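PDB 5WAB: putative beta-glucosidase from Bifidobacterium adolescentis, which hydrolyses beta-glucosides as a family 3 glycoside hydrolase and may also release terminal arabinopyranosyl residues from ginsenosides. Local coordinates for residues Gly523-Tyr528 with Ala594-Lys599. Residues are numbered along the deposited sequence; the frame is centred on the assembly and turned at random.
Sequences GVFVGY and AVARPK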
# COMPACT_ATOMS: atom_id res chain seq x y z
N GLY A 523 3.35 16.39 11.09
CA GLY A 523 2.98 17.10 9.87
C GLY A 523 3.29 16.29 8.63
O GLY A 523 2.97 15.10 8.56
N VAL A 524 3.93 16.91 7.64
CA VAL A 524 4.25 16.18 6.42
C VAL A 524 5.50 15.33 6.57
O VAL A 524 5.81 14.56 5.65
CB VAL A 524 4.41 17.10 5.20
CG1 VAL A 524 3.08 17.82 4.90
CG2 VAL A 524 5.54 18.09 5.41
N PHE A 525 6.20 15.42 7.70
CA PHE A 525 7.47 14.71 7.88
C PHE A 525 7.19 13.31 8.42
O PHE A 525 7.37 13.00 9.60
CB PHE A 525 8.41 15.51 8.78
CG PHE A 525 8.84 16.81 8.17
CD1 PHE A 525 9.90 16.85 7.27
CD2 PHE A 525 8.17 17.99 8.46
CE1 PHE A 525 10.29 18.05 6.70
CE2 PHE A 525 8.56 19.19 7.89
CZ PHE A 525 9.62 19.23 7.01
N VAL A 526 6.77 12.44 7.51
CA VAL A 526 6.42 11.06 7.81
C VAL A 526 7.44 10.15 7.15
O VAL A 526 7.76 10.33 5.97
CB VAL A 526 4.99 10.73 7.32
CG1 VAL A 526 4.67 9.26 7.55
CG2 VAL A 526 3.98 11.62 8.03
N GLY A 527 7.96 9.19 7.91
CA GLY A 527 8.87 8.22 7.33
C GLY A 527 10.15 8.88 6.86
O GLY A 527 10.72 9.75 7.52
N TYR A 528 10.59 8.48 5.66
CA TYR A 528 11.86 8.99 5.13
C TYR A 528 11.82 10.50 4.91
O TYR A 528 12.88 11.13 4.88
CB TYR A 528 12.22 8.29 3.82
CG TYR A 528 11.43 8.78 2.64
CD1 TYR A 528 10.15 8.31 2.39
CD2 TYR A 528 11.96 9.73 1.76
CE1 TYR A 528 9.41 8.76 1.31
CE2 TYR A 528 11.23 10.18 0.67
CZ TYR A 528 9.96 9.69 0.46
OH TYR A 528 9.22 10.14 -0.62
N ALA A 594 8.87 28.95 1.44
CA ALA A 594 8.12 29.66 2.47
C ALA A 594 7.51 28.72 3.49
O ALA A 594 7.05 29.19 4.54
CB ALA A 594 7.01 30.51 1.83
N VAL A 595 7.47 27.42 3.21
CA VAL A 595 6.98 26.43 4.15
C VAL A 595 8.05 25.37 4.35
O VAL A 595 8.97 25.22 3.54
CB VAL A 595 5.66 25.78 3.69
CG1 VAL A 595 4.59 26.84 3.48
CG2 VAL A 595 5.88 24.98 2.40
N ALA A 596 7.93 24.63 5.45
CA ALA A 596 8.81 23.51 5.72
C ALA A 596 8.52 22.36 4.77
O ALA A 596 7.36 22.00 4.56
CB ALA A 596 8.66 23.06 7.17
N ARG A 597 9.57 21.81 4.17
CA ARG A 597 9.45 20.72 3.21
C ARG A 597 10.54 19.69 3.46
O ARG A 597 11.65 20.04 3.87
CB ARG A 597 9.55 21.24 1.77
CG ARG A 597 8.58 22.37 1.44
CD ARG A 597 8.41 22.51 -0.06
NE ARG A 597 7.83 21.30 -0.63
CZ ARG A 597 7.70 21.08 -1.93
NH1 ARG A 597 8.11 22.00 -2.80
NH2 ARG A 597 7.17 19.95 -2.37
N PRO A 598 10.24 18.41 3.23
CA PRO A 598 11.28 17.38 3.29
C PRO A 598 12.38 17.65 2.28
O PRO A 598 12.17 18.30 1.25
CB PRO A 598 10.52 16.09 2.95
CG PRO A 598 9.09 16.40 3.25
CD PRO A 598 8.91 17.84 2.94
N LYS A 599 13.57 17.11 2.56
CA LYS A 599 14.69 17.36 1.67
C LYS A 599 14.38 16.88 0.26
O LYS A 599 14.69 17.56 -0.73
CB LYS A 599 15.97 16.70 2.19
CG LYS A 599 17.22 17.19 1.46
CD LYS A 599 18.50 16.82 2.20
CE LYS A 599 18.85 15.36 1.96
NZ LYS A 599 20.08 14.94 2.70
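F525 is the bump of this contact: its ring reaches from the loop ahead of helix 528-531 into a hollow formed by A596, the R597-P598 peptide and the P598 ring. F525 is the centre of an inverse gamma turn, and with CG anti to its carbonyl carbon, beside the backbone N (chi1 -65°), the end of the ring comes nearer to 594-599 than its base. The methyl of A596 meets the ring at its edge, in plane, with CB 3.9 Å from F525 CE2. F525 CE1 presses obliquely on the peptide link, 3.5 Å from P598 N, and lies 4.0 Å from P598 CG, the two side chains crossing at a slant. V524 CG2 sits 4.0 Å above one face of the F525 ring, toward its rim, and also reaches P598 CD at 4.2 Å. No hydrogen bond joins the segments, so fit of shape carries the contact. An alanine here in place of F525 would lose the ring's contacts with A596, the R597-P598 peptide and the P598 ring, and would probably loosen this interface. T533 touches both F525 and P598, while R174 of helix 173-180 touches V524 and donates a hydrogen bond to A596 O. The arrangement is interdomain loop packing, joining the family 3 C-terminal domain to the fibronectin type III-like domain.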